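PDB 4WY9: putative MCP-type signal transduction protein from Campylobacter jejuni subsp. jejuni serotype O:2, which probably serves as a chemoreceptor in chemotaxis, its periplasmic tandem-PAS sensory region detecting ligands, perhaps indirectly, and passing the signal across the membrane. Local coordinates for residues N7-T12 with S289-L294; T46-S51 with D60-I65; E93-N98 with A121-D126; V148-P153 with V166-P171. All coordinates share one frame; numbering follows the deposited sequence. Where two conformers were deposited one is given.

Interaction 1 of 4, residues N7-T12 with S289-L294; sequences NITKNT and SVFKPL
Ile8 lays its CG2 methyl over one face of the Phe291 ring while Thr9 meets the same ring at its edge. In the Ile8 conformer given, CG2 sits 3.9 Å from the centroid of the Phe291 ring, 23° off the normal, which is a CH-pi contact displaced toward CE1. The two side chains slide past each other in opposite directions, and Ile8 CB and CD1 extend the overlap along CE1 and CD1. Ile8 is modelled in two conformers and its methyl stands implausibly close to Val290, so the fine detail here is doubtful. At the rim, Thr9 OG1 lies in the ring plane, 3.3 Å from Phe291 CZ; its stronger partner is the hydroxyl of Tyr266, on strand 264-274.

One turn further on, Thr12 and Val290 reach toward each other tip to tip, with Thr12 CG2 3.7 Å from Val290 CG2. Thr12 carries OG1 anti to its carbonyl carbon (chi1 -59°), beside the backbone N. From there OG1 donates to Ile8 O at 2.6 Å, one turn back, from above the carbonyl plane, and Thr12 N approaches the same oxygen from the opposite face. Threonine suits this buried place because its hydroxyl is satisfied by its own helix while its methyl packs outward. Behind the pair, Tyr204 and Ala285 touch both Thr12 and Val290.

The start of long helix 8-51 is thus packed against the end of short helix 287-291 by apolar and aromatic contacts, while the hydroxyls bond elsewhere. Such chemistry implies close packing of two chain ends without directional polar links between these segments.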
loop_
_atom_site.group_PDB
_atom_site.type_symbol
_atom_site.label_atom_id
_atom_site.label_comp_id
_atom_site.label_asym_id
_atom_site.label_seq_id
_atom_site.Cartn_x
_atom_site.Cartn_y
_atom_site.Cartn_z
ATOM N N ASN A 7 8.517 -6.052 36.910
ATOM C CA ASN A 7 7.096 -5.879 36.752
ATOM C C ASN A 7 6.664 -5.008 35.566
ATOM O O ASN A 7 6.424 -5.521 34.495
ATOM C CB ASN A 7 6.469 -5.311 37.990
ATOM C CG ASN A 7 4.993 -5.426 37.935
ATOM O OD1 ASN A 7 4.281 -4.452 37.986
ATOM N ND2 ASN A 7 4.504 -6.651 37.903
ATOM N N ILE A 8 6.604 -3.697 35.760
ATOM C CA ILE A 8 6.045 -2.786 34.759
ATOM C C ILE A 8 6.880 -2.775 33.481
ATOM O O ILE A 8 6.323 -2.779 32.383
ATOM C CB ILE A 8 5.898 -1.351 35.322
ATOM C CG1 ILE A 8 4.665 -1.248 36.216
ATOM C CG2 ILE A 8 5.752 -0.337 34.219
ATOM C CD1 ILE A 8 4.509 0.095 36.950
ATOM N N THR A 9 8.203 -2.724 33.584
ATOM C CA THR A 9 9.046 -2.713 32.392
ATOM C C THR A 9 8.831 -3.968 31.549
ATOM O O THR A 9 8.539 -3.903 30.338
ATOM C CB THR A 9 10.523 -2.553 32.725
ATOM O OG1 THR A 9 10.755 -1.265 33.301
ATOM C CG2 THR A 9 11.400 -2.732 31.489
ATOM N N LYS A 10 8.955 -5.122 32.169
ATOM C CA LYS A 10 8.801 -6.397 31.465
ATOM C C LYS A 10 7.404 -6.514 30.877
ATOM O O LYS A 10 7.213 -6.926 29.728
ATOM C CB LYS A 10 9.060 -7.573 32.403
ATOM C CG LYS A 10 8.724 -8.920 31.804
ATOM C CD LYS A 10 8.693 -10.016 32.859
ATOM C CE LYS A 10 8.410 -11.352 32.219
ATOM N NZ LYS A 10 8.362 -12.445 33.258
ATOM N N ASN A 11 6.401 -6.169 31.675
ATOM C CA ASN A 11 5.037 -6.289 31.199
ATOM C C ASN A 11 4.762 -5.329 30.035
ATOM O O ASN A 11 4.089 -5.699 29.060
ATOM C CB ASN A 11 4.064 -6.069 32.344
ATOM C CG ASN A 11 2.681 -6.560 32.030
ATOM O OD1 ASN A 11 2.512 -7.662 31.407
ATOM N ND2 ASN A 11 1.684 -5.789 32.407
ATOM N N THR A 12 5.327 -4.131 30.106
ATOM C CA THR A 12 5.134 -3.139 29.064
ATOM C C THR A 12 5.757 -3.635 27.769
ATOM O O THR A 12 5.182 -3.505 26.682
ATOM C CB THR A 12 5.701 -1.761 29.420
ATOM O OG1 THR A 12 5.087 -1.270 30.611
ATOM C CG2 THR A 12 5.483 -0.752 28.314
ATOM N N SER A 289 5.055 7.695 30.915
ATOM C CA SER A 289 3.645 7.348 30.881
ATOM C C SER A 289 3.392 5.973 31.497
ATOM O O SER A 289 2.367 5.709 32.091
ATOM C CB SER A 289 3.146 7.373 29.442
ATOM O OG SER A 289 3.324 8.644 28.885
ATOM N N VAL A 290 4.349 5.087 31.318
ATOM C CA VAL A 290 4.274 3.693 31.752
ATOM C C VAL A 290 4.344 3.631 33.270
ATOM O O VAL A 290 3.645 2.822 33.908
ATOM C CB VAL A 290 5.453 2.905 31.078
ATOM C CG1 VAL A 290 5.849 1.709 31.774
ATOM C CG2 VAL A 290 5.085 2.679 29.613
ATOM N N PHE A 291 5.160 4.477 33.890
ATOM C CA PHE A 291 5.375 4.468 35.303
ATOM C C PHE A 291 4.518 5.430 36.086
ATOM O O PHE A 291 4.381 5.294 37.302
ATOM C CB PHE A 291 6.854 4.694 35.608
ATOM C CG PHE A 291 7.709 3.493 35.340
ATOM C CD1 PHE A 291 7.691 2.423 36.222
ATOM C CD2 PHE A 291 8.465 3.392 34.189
ATOM C CE1 PHE A 291 8.438 1.299 35.971
ATOM C CE2 PHE A 291 9.205 2.251 33.940
ATOM C CZ PHE A 291 9.198 1.224 34.834
ATOM N N LYS A 292 3.940 6.418 35.421
ATOM C CA LYS A 292 3.018 7.351 36.064
ATOM C C LYS A 292 1.911 7.636 35.108
ATOM O O LYS A 292 1.793 8.749 34.624
ATOM C CB LYS A 292 3.705 8.661 36.475
ATOM C CG LYS A 292 4.574 8.551 37.745
ATOM C CD LYS A 292 5.216 9.888 38.049
ATOM C CE LYS A 292 6.510 9.738 38.823
ATOM N NZ LYS A 292 6.354 8.736 39.910
ATOM N N PRO A 293 1.112 6.613 34.820
ATOM C CA PRO A 293 -0.005 6.769 33.895
ATOM C C PRO A 293 -1.071 7.714 34.468
ATOM O O PRO A 293 -1.280 7.743 35.684
ATOM C CB PRO A 293 -0.516 5.325 33.716
ATOM C CG PRO A 293 -0.164 4.643 34.991
ATOM C CD PRO A 293 1.129 5.290 35.474
ATOM N N LEU A 294 -1.725 8.493 33.609
ATOM C CA LEU A 294 -2.774 9.386 34.094
ATOM C C LEU A 294 -4.115 8.689 34.118
ATOM O O LEU A 294 -4.427 7.887 33.234
ATOM C CB LEU A 294 -2.847 10.653 33.240
ATOM C CG LEU A 294 -1.754 11.637 33.685
ATOM C CD1 LEU A 294 -1.217 12.467 32.528
ATOM C CD2 LEU A 294 -2.243 12.531 34.819
#

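Interaction 2 of 4, residues T46-S51 with D60-I65; sequences TEMFRS and DNITNI
Met48 reaches across to Ile62 from the far part of long helix 8-51, which here packs against helix 59-70 as an antiparallel helix pair. The pair belongs to the tandem-PAS (double Cache) fold, in which a long N-terminal helix runs beside both PAS-like units. The local axes stand 11.8 Å apart at an angle of 165°, a wide spacing bridged by long side chains.

Met48 is the longest of these and loses the most area. Its CG is anti to the backbone N (chi1 171°) and chi2 is also extended, which carries SD straight off the helix until it lies 3.5 Å from Ile62 CG1. The chain then bends at chi3 (-74°), turning CE against Ile65 CD1, at 3.6 Å, and Asn61 CB, at 3.8 Å. An unbranched, flexible thioether suits this place, since it can pass beside a branched neighbour and still end in a methyl.

Ile62 receives that approach at about a right angle. It is buried, and along its one longer branch CG1 lies against the sulfur while CD1, one carbon further, continues to CE1 and CZ of Phe49. Leu81 and Met106, on strands of the sheet beneath, also touch Ile62, and Phe49 rests on Leu83, so the helix pair and the sheet share one apolar layer. Ile65 also touches the methionine methyl and leans on Ile41, Thr44 and Leu45 of the long helix. Near the sheet, the Phe49 ring ends with CZ 3.9 Å from Ile62 CD1.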
loop_
_atom_site.group_PDB
_atom_site.type_symbol
_atom_site.label_atom_id
_atom_site.label_comp_id
_atom_site.label_asym_id
_atom_site.label_seq_id
_atom_site.Cartn_x
_atom_site.Cartn_y
_atom_site.Cartn_z
ATOM N N THR A 46 -4.382 -11.817 -18.754
ATOM C CA THR A 46 -3.309 -12.373 -19.569
ATOM C C THR A 46 -3.841 -13.535 -20.416
ATOM O O THR A 46 -3.483 -13.671 -21.584
ATOM C CB THR A 46 -2.110 -12.758 -18.728
ATOM O OG1 THR A 46 -1.444 -11.554 -18.356
ATOM C CG2 THR A 46 -1.139 -13.664 -19.459
ATOM N N GLU A 47 -4.699 -14.385 -19.865
ATOM C CA GLU A 47 -5.282 -15.453 -20.663
ATOM C C GLU A 47 -6.043 -14.846 -21.846
ATOM O O GLU A 47 -5.948 -15.326 -22.964
ATOM C CB GLU A 47 -6.197 -16.321 -19.816
ATOM C CG GLU A 47 -6.859 -17.475 -20.576
ATOM C CD GLU A 47 -5.857 -18.371 -21.336
ATOM O OE1 GLU A 47 -4.706 -18.601 -20.866
ATOM O OE2 GLU A 47 -6.234 -18.878 -22.447
ATOM N N MET A 48 -6.776 -13.756 -21.615
ATOM C CA MET A 48 -7.496 -13.081 -22.687
ATOM C C MET A 48 -6.542 -12.550 -23.737
ATOM O O MET A 48 -6.752 -12.731 -24.941
ATOM C CB MET A 48 -8.369 -11.965 -22.139
ATOM C CG MET A 48 -8.967 -11.084 -23.236
ATOM S SD MET A 48 -9.799 -9.637 -22.572
ATOM C CE MET A 48 -11.258 -10.388 -21.931
ATOM N N PHE A 49 -5.511 -11.817 -23.317
ATOM C CA PHE A 49 -4.639 -11.135 -24.274
ATOM C C PHE A 49 -3.722 -12.119 -24.975
ATOM O O PHE A 49 -3.215 -11.855 -26.063
ATOM C CB PHE A 49 -3.850 -9.996 -23.598
ATOM C CG PHE A 49 -4.614 -8.718 -23.446
ATOM C CD1 PHE A 49 -5.611 -8.568 -22.489
ATOM C CD2 PHE A 49 -4.375 -7.637 -24.292
ATOM C CE1 PHE A 49 -6.337 -7.388 -22.372
ATOM C CE2 PHE A 49 -5.100 -6.459 -24.167
ATOM C CZ PHE A 49 -6.064 -6.330 -23.201
ATOM N N ARG A 50 -3.542 -13.312 -24.400
ATOM C CA ARG A 50 -2.808 -14.378 -25.088
ATOM C C ARG A 50 -3.681 -15.110 -26.118
ATOM O O ARG A 50 -3.175 -15.597 -27.124
ATOM C CB ARG A 50 -2.243 -15.394 -24.091
ATOM C CG ARG A 50 -1.023 -14.922 -23.324
ATOM C CD ARG A 50 -0.527 -16.009 -22.356
ATOM N NE ARG A 50 -0.481 -17.362 -22.943
ATOM C CZ ARG A 50 0.507 -17.812 -23.699
ATOM N NH1 ARG A 50 1.627 -17.134 -23.821
ATOM N NH2 ARG A 50 0.385 -18.999 -24.327
ATOM N N SER A 51 -4.982 -15.236 -25.841
ATOM C CA SER A 51 -5.863 -16.055 -26.654
ATOM C C SER A 51 -6.670 -15.259 -27.674
ATOM O O SER A 51 -7.300 -15.831 -28.547
ATOM C CB SER A 51 -6.809 -16.853 -25.776
ATOM O OG SER A 51 -7.703 -15.979 -25.174
ATOM N N ASP A 60 -16.030 -4.489 -23.495
ATOM C CA ASP A 60 -16.976 -4.876 -22.473
ATOM C C ASP A 60 -16.543 -6.134 -21.738
ATOM O O ASP A 60 -16.752 -6.241 -20.527
ATOM C CB ASP A 60 -18.372 -5.067 -23.082
ATOM C CG ASP A 60 -19.148 -3.793 -23.215
ATOM O OD1 ASP A 60 -18.538 -2.709 -23.054
ATOM O OD2 ASP A 60 -20.349 -3.859 -23.545
ATOM N N ASN A 61 -15.922 -7.081 -22.423
ATOM C CA ASN A 61 -15.405 -8.262 -21.734
ATOM C C ASN A 61 -14.375 -7.854 -20.705
ATOM O O ASN A 61 -14.360 -8.351 -19.586
ATOM C CB ASN A 61 -14.825 -9.254 -22.699
ATOM C CG ASN A 61 -15.877 -10.102 -23.413
ATOM O OD1 ASN A 61 -17.074 -10.000 -23.104
ATOM N ND2 ASN A 61 -15.452 -10.907 -24.347
ATOM N N ILE A 62 -13.499 -6.923 -21.074
ATOM C CA ILE A 62 -12.491 -6.421 -20.142
ATOM C C ILE A 62 -13.156 -5.696 -18.972
ATOM O O ILE A 62 -12.791 -5.884 -17.821
ATOM C CB ILE A 62 -11.491 -5.511 -20.869
ATOM C CG1 ILE A 62 -10.680 -6.314 -21.875
ATOM C CG2 ILE A 62 -10.583 -4.801 -19.887
ATOM C CD1 ILE A 62 -9.802 -5.498 -22.792
ATOM N N THR A 63 -14.109 -4.808 -19.276
ATOM C CA THR A 63 -14.800 -4.071 -18.247
ATOM C C THR A 63 -15.440 -4.984 -17.225
ATOM O O THR A 63 -15.370 -4.741 -16.029
ATOM C CB THR A 63 -15.898 -3.153 -18.837
ATOM O OG1 THR A 63 -15.287 -2.214 -19.727
ATOM C CG2 THR A 63 -16.633 -2.440 -17.747
ATOM N N ASN A 64 -16.089 -6.040 -17.693
ATOM C CA ASN A 64 -16.814 -6.931 -16.807
ATOM C C ASN A 64 -15.872 -7.681 -15.920
ATOM O O ASN A 64 -16.189 -7.914 -14.753
ATOM C CB ASN A 64 -17.661 -7.894 -17.622
ATOM C CG ASN A 64 -18.773 -7.213 -18.335
ATOM O OD1 ASN A 64 -19.160 -6.079 -18.006
ATOM N ND2 ASN A 64 -19.301 -7.875 -19.321
ATOM N N ILE A 65 -14.693 -8.049 -16.430
ATOM C CA ILE A 65 -13.686 -8.715 -15.583
ATOM C C ILE A 65 -13.240 -7.795 -14.450
ATOM O O ILE A 65 -13.115 -8.224 -13.291
ATOM C CB ILE A 65 -12.479 -9.165 -16.434
ATOM C CG1 ILE A 65 -12.902 -10.313 -17.345
ATOM C CG2 ILE A 65 -11.290 -9.508 -15.582
ATOM C CD1 ILE A 65 -11.898 -10.594 -18.433
#

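Interaction 3 of 4, residues E93-N98 with A121-D126; sequences ESKFFN and AIQASD
Ala124 N donates to Phe96 O at 2.9 Å, and this backbone bond is joined by one from the Gln123 side-chain amide. Gln123 NE2 reaches Lys95 O at 3.2 Å, tilted from that carbonyl's plane, while Asn98 N approaches Lys95 O from the opposite face. The same NE2 also donates to Ala124 O at 3.2 Å in a nearly straight bond (171°). Glutamine suits the place: with CG anti to the backbone N and a bend at chi2 (63°), the chain folds back so that its amide serves the neighbouring loop and its own backbone together.

Water 1 adds a solvent link, lying 2.9 Å from Phe96 O and 2.7 Å from Ile122 O, though other acceptors nearby compete for its protons.

Around these bonds the packing is supplied by Phe96. Gln123 N stands over one face of its ring, toward the rim, and the side-chain amide plane of Gln123 is turned 82° from the ring. Phe96 CD2 lies 4.2 Å from Ala121 CB, where a small side chain lets the ring come down against the strand backbone.

Within 93-98, Ser94 OG accepts from Phe96 N, an ST turn leading into the 3-10 turn 95-97. The whole is a loop packed against strand 119-122 and the residues that follow it in the PAS-like sheet of this Cache family, and strand 104-110 adjoins both segments.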
loop_
_atom_site.group_PDB
_atom_site.type_symbol
_atom_site.label_atom_id
_atom_site.label_comp_id
_atom_site.label_asym_id
_atom_site.label_seq_id
_atom_site.Cartn_x
_atom_site.Cartn_y
_atom_site.Cartn_z
ATOM N N GLU A 93 -14.359 4.967 -26.506
ATOM C CA GLU A 93 -15.506 4.507 -25.732
ATOM C C GLU A 93 -15.899 5.436 -24.615
ATOM O O GLU A 93 -17.088 5.548 -24.311
ATOM C CB GLU A 93 -15.256 3.116 -25.151
ATOM C CG GLU A 93 -15.393 2.022 -26.151
ATOM C CD GLU A 93 -16.818 1.863 -26.635
ATOM O OE1 GLU A 93 -17.702 1.645 -25.759
ATOM O OE2 GLU A 93 -17.070 1.951 -27.850
ATOM N N SER A 94 -14.928 6.081 -23.974
ATOM C CA SER A 94 -15.206 7.010 -22.883
ATOM C C SER A 94 -14.063 7.983 -22.694
ATOM O O SER A 94 -12.887 7.574 -22.681
ATOM C CB SER A 94 -15.445 6.271 -21.596
ATOM O OG SER A 94 -15.598 7.148 -20.495
ATOM N N LYS A 95 -14.389 9.264 -22.498
ATOM C CA LYS A 95 -13.364 10.242 -22.179
ATOM C C LYS A 95 -12.641 9.898 -20.893
ATOM O O LYS A 95 -11.482 10.255 -20.717
ATOM C CB LYS A 95 -13.960 11.656 -22.076
ATOM C CG LYS A 95 -14.855 11.883 -20.877
ATOM C CD LYS A 95 -15.480 13.271 -20.922
ATOM C CE LYS A 95 -16.256 13.572 -19.627
ATOM N NZ LYS A 95 -17.052 14.830 -19.700
ATOM N N PHE A 96 -13.308 9.167 -19.998
ATOM C CA PHE A 96 -12.694 8.788 -18.718
ATOM C C PHE A 96 -11.512 7.871 -18.899
ATOM O O PHE A 96 -10.672 7.775 -18.024
ATOM C CB PHE A 96 -13.717 8.091 -17.806
ATOM C CG PHE A 96 -14.706 9.004 -17.141
ATOM C CD1 PHE A 96 -14.740 10.372 -17.385
ATOM C CD2 PHE A 96 -15.593 8.499 -16.256
ATOM C CE1 PHE A 96 -15.632 11.181 -16.752
ATOM C CE2 PHE A 96 -16.541 9.333 -15.627
ATOM C CZ PHE A 96 -16.539 10.682 -15.885
ATOM N N PHE A 97 -11.463 7.156 -20.026
ATOM C CA PHE A 97 -10.381 6.201 -20.270
ATOM C C PHE A 97 -9.122 6.857 -20.823
ATOM O O PHE A 97 -8.131 6.170 -21.061
ATOM C CB PHE A 97 -10.823 5.110 -21.232
ATOM C CG PHE A 97 -11.951 4.240 -20.751
ATOM C CD1 PHE A 97 -12.262 4.133 -19.395
ATOM C CD2 PHE A 97 -12.690 3.500 -21.648
ATOM C CE1 PHE A 97 -13.276 3.318 -18.976
ATOM C CE2 PHE A 97 -13.704 2.672 -21.253
ATOM C CZ PHE A 97 -14.023 2.580 -19.900
ATOM N N ASN A 98 -9.159 8.164 -21.074
ATOM C CA ASN A 98 -8.049 8.835 -21.706
ATOM C C ASN A 98 -7.386 9.830 -20.749
ATOM O O ASN A 98 -8.072 10.699 -20.226
ATOM C CB ASN A 98 -8.510 9.602 -22.952
ATOM C CG ASN A 98 -8.990 8.677 -24.027
ATOM O OD1 ASN A 98 -8.205 8.357 -24.972
ATOM N ND2 ASN A 98 -10.189 8.299 -23.956
ATOM N N ALA A 121 -16.345 3.901 -13.049
ATOM C CA ALA A 121 -15.236 4.544 -13.757
ATOM C C ALA A 121 -15.194 6.028 -13.384
ATOM O O ALA A 121 -16.227 6.694 -13.277
ATOM C CB ALA A 121 -15.369 4.385 -15.253
ATOM N N ILE A 122 -13.973 6.523 -13.184
ATOM C CA ILE A 122 -13.734 7.945 -12.991
ATOM C C ILE A 122 -12.674 8.394 -13.954
ATOM O O ILE A 122 -12.024 7.565 -14.608
ATOM C CB ILE A 122 -13.271 8.244 -11.545
ATOM C CG1 ILE A 122 -11.962 7.502 -11.210
ATOM C CG2 ILE A 122 -14.362 7.887 -10.543
ATOM C CD1 ILE A 122 -11.248 8.029 -9.987
ATOM N N GLN A 123 -12.491 9.704 -14.069
ATOM C CA GLN A 123 -11.541 10.228 -15.035
ATOM C C GLN A 123 -10.131 9.737 -14.740
ATOM O O GLN A 123 -9.609 9.979 -13.653
ATOM C CB GLN A 123 -11.569 11.748 -15.073
ATOM C CG GLN A 123 -10.594 12.358 -16.061
ATOM C CD GLN A 123 -10.907 11.974 -17.475
ATOM O OE1 GLN A 123 -11.988 12.273 -17.979
ATOM N NE2 GLN A 123 -9.969 11.330 -18.117
ATOM N N ALA A 124 -9.507 9.063 -15.720
ATOM C CA ALA A 124 -8.131 8.612 -15.582
ATOM C C ALA A 124 -7.127 9.717 -15.718
ATOM O O ALA A 124 -7.384 10.729 -16.369
ATOM C CB ALA A 124 -7.818 7.541 -16.550
ATOM N N SER A 125 -5.965 9.520 -15.121
ATOM C CA SER A 125 -4.942 10.503 -15.077
ATOM C C SER A 125 -3.597 9.903 -15.344
ATOM O O SER A 125 -3.375 8.720 -15.085
ATOM C CB SER A 125 -4.918 11.144 -13.638
ATOM O OG SER A 125 -3.720 11.567 -13.274
ATOM N N ASP A 126 -2.672 10.705 -15.861
ATOM C CA ASP A 126 -1.304 10.245 -16.069
ATOM C C ASP A 126 -0.593 9.908 -14.774
ATOM O O ASP A 126 0.469 9.262 -14.792
ATOM C CB ASP A 126 -0.519 11.294 -16.874
ATOM C CG ASP A 126 -0.865 11.210 -18.356
ATOM O OD1 ASP A 126 -0.914 10.094 -18.886
ATOM O OD2 ASP A 126 -1.091 12.254 -18.987
HETATM O O HOH W 1 -11.296 5.532 -16.305
#

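Interaction 4 of 4, residues V148-P153 with V166-P171; sequences VYIGRP and VNVAIP
Tyr149 pairs with Ala169 and Ile150 with Val168 where short strand 149-150 runs antiparallel to strand 163-173 in the PAS-like sheet.

The backbone bonds set the register. Tyr149 and Ala169 form a hydrogen-bonded pair, each N donating to the other's O at 2.9 Å, and Gly151 N donates to Asn167 O at 2.9 Å. Between them, Ile150 and Val168 are a non-hydrogen-bonded pair, whose CA hydrogens instead point at Asn167 O and Tyr149 O.

Apolar contacts fall on two faces. On that of Ile150 and Val168, the two side chains lie side by side and point the same way. Val148 CG1, anti to the backbone N (chi1 -179°), meets Val168 CG1 at 3.6 Å, and helix 8-51 touches Val148, Val168 and Ile170; branched beta carbons suit extended chain and fill this layer. On the face of Tyr149 and Ala169, the Tyr149 and Pro171 side chains cross at about a right angle, with Tyr149 CE1 3.9 Å from Pro171 CD, while Ala169 O sits at the ring's edge. The small Ala169 and Pro171 are packed by Ile137 of helix 132-140, and Tyr149 OH bonds to Glu145.

Polar side chains complete the contact. Asn167, though buried, is satisfied: Thr186 and Tyr80 hydroxyls bond OD1, and ND2 donates to water 2. That water donates in turn to Arg152 O at 2.8 Å. Arg152 meets Phe217 in a cation-pi contact and also bonds Leu228 O. Its guanidinium approaches Pro153 O side-on, NE and NH2 each donating to that one oxygen at 2.9 Å.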
loop_
_atom_site.group_PDB
_atom_site.type_symbol
_atom_site.label_atom_id
_atom_site.label_comp_id
_atom_site.label_asym_id
_atom_site.label_seq_id
_atom_site.Cartn_x
_atom_site.Cartn_y
_atom_site.Cartn_z
ATOM N N VAL A 148 4.739 -9.616 -8.029
ATOM C CA VAL A 148 3.836 -8.526 -7.751
ATOM C C VAL A 148 4.679 -7.323 -7.425
ATOM O O VAL A 148 5.641 -7.434 -6.655
ATOM C CB VAL A 148 2.885 -8.856 -6.584
ATOM C CG1 VAL A 148 1.929 -7.716 -6.336
ATOM C CG2 VAL A 148 2.145 -10.168 -6.851
ATOM N N TYR A 149 4.344 -6.161 -7.990
ATOM C CA TYR A 149 5.123 -4.941 -7.805
ATOM C C TYR A 149 4.419 -4.063 -6.790
ATOM O O TYR A 149 3.265 -3.696 -6.968
ATOM C CB TYR A 149 5.307 -4.248 -9.143
ATOM C CG TYR A 149 6.119 -5.042 -10.110
ATOM C CD1 TYR A 149 5.589 -6.200 -10.728
ATOM C CD2 TYR A 149 7.435 -4.718 -10.420
ATOM C CE1 TYR A 149 6.320 -6.943 -11.598
ATOM C CE2 TYR A 149 8.161 -5.477 -11.313
ATOM C CZ TYR A 149 7.623 -6.607 -11.894
ATOM O OH TYR A 149 8.357 -7.360 -12.782
ATOM N N ILE A 150 5.123 -3.733 -5.706
ATOM C CA ILE A 150 4.537 -2.981 -4.610
ATOM C C ILE A 150 5.356 -1.738 -4.328
ATOM O O ILE A 150 6.587 -1.817 -4.201
ATOM C CB ILE A 150 4.413 -3.837 -3.349
ATOM C CG1 ILE A 150 3.511 -5.054 -3.664
ATOM C CG2 ILE A 150 3.823 -3.050 -2.176
ATOM C CD1 ILE A 150 3.268 -5.955 -2.527
ATOM N N GLY A 151 4.703 -0.592 -4.290
ATOM C CA GLY A 151 5.388 0.665 -4.116
ATOM C C GLY A 151 5.699 1.046 -2.699
ATOM O O GLY A 151 5.444 0.285 -1.767
ATOM N N ARG A 152 6.273 2.235 -2.525
ATOM C CA ARG A 152 6.447 2.854 -1.219
ATOM C C ARG A 152 5.235 3.774 -0.987
ATOM O O ARG A 152 4.478 4.070 -1.932
ATOM C CB ARG A 152 7.773 3.583 -1.139
ATOM C CG ARG A 152 8.006 4.605 -2.245
ATOM C CD ARG A 152 8.863 5.767 -1.765
ATOM N NE ARG A 152 8.092 6.552 -0.799
ATOM C CZ ARG A 152 8.522 7.651 -0.219
ATOM N NH1 ARG A 152 9.762 8.080 -0.472
ATOM N NH2 ARG A 152 7.733 8.246 0.689
ATOM N N PRO A 153 5.058 4.289 0.236
ATOM C CA PRO A 153 3.985 5.245 0.452
ATOM C C PRO A 153 4.207 6.515 -0.347
ATOM O O PRO A 153 5.312 7.061 -0.342
ATOM C CB PRO A 153 4.034 5.502 1.967
ATOM C CG PRO A 153 4.670 4.275 2.505
ATOM C CD PRO A 153 5.713 3.936 1.510
ATOM N N VAL A 166 -0.468 3.396 -1.168
ATOM C CA VAL A 166 0.495 2.462 -1.712
ATOM C C VAL A 166 -0.152 1.721 -2.885
ATOM O O VAL A 166 -1.356 1.452 -2.869
ATOM C CB VAL A 166 1.025 1.477 -0.660
ATOM C CG1 VAL A 166 -0.111 0.610 -0.056
ATOM C CG2 VAL A 166 2.115 0.596 -1.229
ATOM N N ASN A 167 0.658 1.413 -3.888
ATOM C CA ASN A 167 0.173 0.752 -5.073
ATOM C C ASN A 167 0.697 -0.659 -5.201
ATOM O O ASN A 167 1.836 -0.946 -4.849
ATOM C CB ASN A 167 0.529 1.557 -6.310
ATOM C CG ASN A 167 -0.259 2.825 -6.397
ATOM O OD1 ASN A 167 -1.366 2.830 -6.948
ATOM N ND2 ASN A 167 0.252 3.877 -5.801
ATOM N N VAL A 168 -0.151 -1.524 -5.752
ATOM C CA VAL A 168 0.130 -2.922 -5.978
ATOM C C VAL A 168 -0.217 -3.173 -7.432
ATOM O O VAL A 168 -1.318 -2.798 -7.835
ATOM C CB VAL A 168 -0.685 -3.822 -5.061
ATOM C CG1 VAL A 168 -0.445 -5.263 -5.335
ATOM C CG2 VAL A 168 -0.339 -3.505 -3.554
ATOM N N ALA A 169 0.679 -3.761 -8.207
ATOM C CA ALA A 169 0.440 -3.908 -9.644
ATOM C C ALA A 169 1.117 -5.114 -10.246
ATOM O O ALA A 169 2.149 -5.593 -9.750
ATOM C CB ALA A 169 0.890 -2.632 -10.370
ATOM N N ILE A 170 0.526 -5.622 -11.326
ATOM C CA ILE A 170 1.006 -6.819 -12.015
ATOM C C ILE A 170 0.916 -6.600 -13.524
ATOM O O ILE A 170 -0.080 -6.036 -14.012
ATOM C CB ILE A 170 0.180 -8.058 -11.608
ATOM C CG1 ILE A 170 0.204 -8.254 -10.092
ATOM C CG2 ILE A 170 0.639 -9.314 -12.305
ATOM C CD1 ILE A 170 -0.658 -9.397 -9.617
ATOM N N PRO A 171 1.934 -7.033 -14.291
ATOM C CA PRO A 171 1.872 -6.961 -15.773
ATOM C C PRO A 171 0.825 -7.873 -16.363
ATOM O O PRO A 171 0.499 -8.909 -15.778
ATOM C CB PRO A 171 3.257 -7.415 -16.206
ATOM C CG PRO A 171 3.734 -8.274 -15.076
ATOM C CD PRO A 171 3.207 -7.587 -13.839
HETATM O O HOH W 2 2.911 3.235 -4.147
#

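Overall arrangement
Interaction 1 joins the two ends of the modelled chain, and the other three follow in series within the long stretch between its segments. Helix 8-51 links interaction 1 to interaction 2, whose centres are 57 Å apart on opposite sides of the chain's centre; the same helix also touches residues of interaction 4. Interactions 2, 3 and 4 cluster around the seven-stranded sheet, with centres about 19 to 21 Å apart, and 2 and 4 touch through Thr46 and Pro171. Interaction 1 instead lies by the five-stranded sheet. The long helix thus spans both PAS-like units, consistent with a double Cache receptor in which the chain ends probably face the membrane.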